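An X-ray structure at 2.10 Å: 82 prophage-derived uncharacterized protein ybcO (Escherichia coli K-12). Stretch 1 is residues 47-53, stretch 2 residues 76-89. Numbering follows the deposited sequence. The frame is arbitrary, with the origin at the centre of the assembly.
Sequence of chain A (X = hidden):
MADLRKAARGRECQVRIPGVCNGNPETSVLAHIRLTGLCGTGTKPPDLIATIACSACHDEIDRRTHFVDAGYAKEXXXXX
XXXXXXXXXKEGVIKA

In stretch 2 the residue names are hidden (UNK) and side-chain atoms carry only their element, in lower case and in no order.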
# COMPACT_ATOMS: atom_id res chain seq x y z
N ASP A 47 9.60 3.17 -8.68
CA ASP A 47 9.83 4.01 -7.49
C ASP A 47 8.53 4.50 -6.84
O ASP A 47 8.53 4.87 -5.66
CB ASP A 47 10.67 5.25 -7.83
CG ASP A 47 12.11 4.91 -8.22
OD1 ASP A 47 12.62 3.80 -7.91
OD2 ASP A 47 12.75 5.78 -8.85
N LEU A 48 7.45 4.52 -7.61
CA LEU A 48 6.11 4.77 -7.09
C LEU A 48 5.78 3.72 -6.03
O LEU A 48 5.29 4.06 -4.96
CB LEU A 48 5.08 4.73 -8.24
CG LEU A 48 3.63 5.06 -7.87
CD1 LEU A 48 3.49 6.55 -7.48
CD2 LEU A 48 2.62 4.65 -8.98
N ILE A 49 6.08 2.47 -6.32
CA ILE A 49 5.76 1.35 -5.44
C ILE A 49 6.90 1.19 -4.42
O ILE A 49 7.63 0.20 -4.39
CB ILE A 49 5.47 0.06 -6.25
CG1 ILE A 49 4.15 0.18 -7.04
CG2 ILE A 49 5.30 -1.14 -5.32
CD1 ILE A 49 4.05 1.31 -7.98
N ALA A 50 7.03 2.22 -3.59
CA ALA A 50 8.13 2.34 -2.63
C ALA A 50 7.68 3.24 -1.47
O ALA A 50 6.71 4.00 -1.60
CB ALA A 50 9.38 2.91 -3.31
N THR A 51 8.38 3.11 -0.35
CA THR A 51 8.17 3.95 0.84
C THR A 51 9.49 4.56 1.31
O THR A 51 10.55 4.00 1.10
CB THR A 51 7.55 3.14 2.00
OG1 THR A 51 7.25 4.02 3.09
CG2 THR A 51 8.48 1.98 2.47
N ILE A 52 9.39 5.74 1.93
CA ILE A 52 10.49 6.36 2.67
C ILE A 52 10.63 5.47 3.90
O ILE A 52 9.65 5.19 4.59
CB ILE A 52 10.16 7.82 3.16
CG1 ILE A 52 9.68 8.74 2.01
CG2 ILE A 52 11.34 8.44 3.81
CD1 ILE A 52 8.94 10.00 2.49
N ALA A 53 11.84 5.01 4.16
CA ALA A 53 12.08 4.13 5.27
C ALA A 53 13.45 4.46 5.82
O ALA A 53 14.37 4.69 5.05
CB ALA A 53 12.02 2.66 4.80
N UNK A 76 2.98 -2.48 7.73
CA UNK A 76 3.67 -1.20 7.94
C UNK A 76 4.35 -0.65 6.70
O UNK A 76 4.30 0.54 6.43
c UNK A 76 4.71 -1.36 9.05
s UNK A 76 3.93 -1.71 10.65
N UNK A 77 4.96 -1.53 5.91
CA UNK A 77 5.64 -1.15 4.66
C UNK A 77 4.65 -0.45 3.69
O UNK A 77 4.94 0.61 3.09
c UNK A 77 6.24 -2.41 4.01
N UNK A 78 3.50 -1.08 3.53
CA UNK A 78 2.52 -0.67 2.54
C UNK A 78 1.78 0.58 3.00
O UNK A 78 1.54 1.50 2.21
c UNK A 78 2.07 -2.99 1.38
c UNK A 78 1.57 -1.84 2.27
c UNK A 78 1.08 -4.12 1.39
c UNK A 78 2.29 -2.51 -0.03
N UNK A 79 1.48 0.62 4.30
CA UNK A 79 1.01 1.86 4.96
C UNK A 79 2.00 3.01 4.73
O UNK A 79 1.59 4.13 4.44
c UNK A 79 -0.79 1.37 8.33
o UNK A 79 -1.99 1.08 8.53
c UNK A 79 0.84 1.63 6.46
o UNK A 79 0.14 1.05 9.10
c UNK A 79 -0.44 2.14 7.05
N UNK A 80 3.29 2.71 4.83
CA UNK A 80 4.35 3.65 4.55
C UNK A 80 4.37 4.10 3.12
O UNK A 80 4.57 5.28 2.84
N UNK A 81 4.14 3.16 2.20
CA UNK A 81 4.02 3.46 0.77
C UNK A 81 2.89 4.47 0.49
O UNK A 81 3.08 5.43 -0.25
c UNK A 81 1.34 0.52 -1.96
se UNK A 81 3.18 0.80 -2.52
c UNK A 81 3.78 2.18 -0.03
c UNK A 81 3.55 2.43 -1.52
N UNK A 82 1.73 4.24 1.09
CA UNK A 82 0.56 5.11 0.91
C UNK A 82 0.82 6.52 1.46
O UNK A 82 0.51 7.52 0.84
c UNK A 82 -0.67 4.48 1.55
N UNK A 83 1.41 6.59 2.64
CA UNK A 83 1.84 7.87 3.22
C UNK A 83 2.86 8.63 2.36
O UNK A 83 2.72 9.83 2.14
n UNK A 83 1.24 6.19 7.86
n UNK A 83 2.95 4.82 8.65
c UNK A 83 1.67 5.18 8.61
c UNK A 83 2.43 7.63 4.59
c UNK A 83 2.06 7.00 6.97
c UNK A 83 1.44 7.06 5.58
n UNK A 83 0.78 4.52 9.36
N UNK A 84 3.87 7.92 1.87
CA UNK A 84 4.85 8.45 0.92
C UNK A 84 4.25 9.00 -0.36
O UNK A 84 4.60 10.10 -0.78
c UNK A 84 6.92 7.89 -0.40
o UNK A 84 6.42 6.83 1.74
c UNK A 84 5.84 7.36 0.53
N UNK A 85 3.37 8.25 -0.99
CA UNK A 85 2.68 8.71 -2.19
C UNK A 85 1.83 9.92 -1.86
O UNK A 85 1.74 10.86 -2.64
c UNK A 85 1.79 5.23 -3.83
c UNK A 85 1.82 7.60 -2.80
c UNK A 85 2.65 6.40 -3.35
o UNK A 85 0.56 5.32 -3.87
n UNK A 85 2.44 4.16 -4.24
N UNK A 86 1.24 9.92 -0.67
CA UNK A 86 0.46 11.07 -0.26
C UNK A 86 1.35 12.30 -0.08
O UNK A 86 0.96 13.41 -0.43
c UNK A 86 -1.54 9.92 0.76
c UNK A 86 -0.33 10.81 1.03
c UNK A 86 -0.75 12.16 1.66
N UNK A 87 2.55 12.10 0.47
CA UNK A 87 3.55 13.17 0.53
C UNK A 87 3.92 13.69 -0.88
O UNK A 87 3.97 14.91 -1.10
c UNK A 87 5.76 11.82 3.42
c UNK A 87 4.61 12.55 2.72
c UNK A 87 5.97 13.66 0.95
c UNK A 87 4.83 12.70 1.22
N UNK A 88 4.17 12.76 -1.81
CA UNK A 88 4.52 13.11 -3.20
C UNK A 88 3.43 13.93 -3.85
O UNK A 88 3.71 14.83 -4.64
c UNK A 88 4.73 11.87 -4.07
c UNK A 88 9.33 11.17 -1.37
c UNK A 88 6.97 11.27 -2.86
c UNK A 88 8.56 12.34 -1.40
c UNK A 88 5.85 10.97 -3.70
c UNK A 88 7.77 10.11 -2.80
n UNK A 88 7.16 9.15 -3.57
c UNK A 88 8.95 10.05 -2.06
c UNK A 88 7.38 12.41 -2.15
c UNK A 88 6.01 9.67 -4.10
N UNK A 89 2.19 13.57 -3.56
CA UNK A 89 1.03 14.29 -4.09
C UNK A 89 1.06 15.74 -3.60
O UNK A 89 1.16 16.65 -4.42
c UNK A 89 -0.12 12.06 -5.73
c UNK A 89 -0.29 13.61 -3.66
c UNK A 89 -0.95 12.53 -4.54
c UNK A 89 -1.34 11.32 -3.68

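Residues 76-89 lie within a helix that crosses strand 50-53 almost at right angles (93°), with the axes 6.4 Å apart at their closest. Position 76 carries one carbon and then a sulfur, out of reach of the strand: C76. Position 77 has a single carbon, A77, and its backbone O lies 3.8 Å from T51 CB. At position 78 four carbons fork at the second, and the CA-to-CB bond points away from the strand; this is L78. Position 79 has three carbons, the third bearing two oxygens, which marks E79; its CA-to-CB bond also points away.

Position 80 has no side-chain atoms and is therefore G80. A CB here would point toward the strand and fall 2.6 Å from T51 OG1, so the bare backbone is what lets T51 come so near. Position 81 has an unbranched chain of two carbons, a selenium and a carbon: M81, present as selenomethionine. Its CG lies 3.5 Å from A50 O, and its SE packs 4.0 Å from I49 CG2.

Position 82 has a lone carbon, its CA-to-CB bond pointing away: A82. At position 83, three carbons, a nitrogen and a carbon bearing two more nitrogens define R83, whose NH2 forms a salt bridge with E79 OE2 (3.5 Å). Position 84 has one carbon carrying an oxygen and a carbon. The oxygen accepts a hydrogen bond from I52 N at 3.2 Å; this gives T84. Its OG1 also donates to G80 O, at 2.7 Å.

Position 85 has three carbons, the third carrying an oxygen and a nitrogen, and the nitrogen donates to L48 O at 2.9 Å: an amide, Q85. Position 86, one carbon carrying two others and out of reach, is V86. Four carbons forked at the first, with one arm two carbons long, make position 87 I87, whose CD1 meets I52 CD1 at 3.8 Å. Position 88 has one carbon, then fused five- and six-membered rings of eight carbons and a nitrogen: W88; its CH2 lies 4.1 Å from I52 CD1. Position 89, four carbons forked at the second, is L89 and makes no contact.

T51 and M81 bring their CA atoms within 4.2 Å beside the glycine. T84 satisfies the strand amide of I52, while Q85 reaches the carbonyl of L48 in the preceding loop. Apolar packing flanks these bonds, with the selenium against I49 and the end of I52 against I87 and W88, and together the two stretches bury 470 Å².

Stretch 2 76-89: CALEGMARTQVIWL
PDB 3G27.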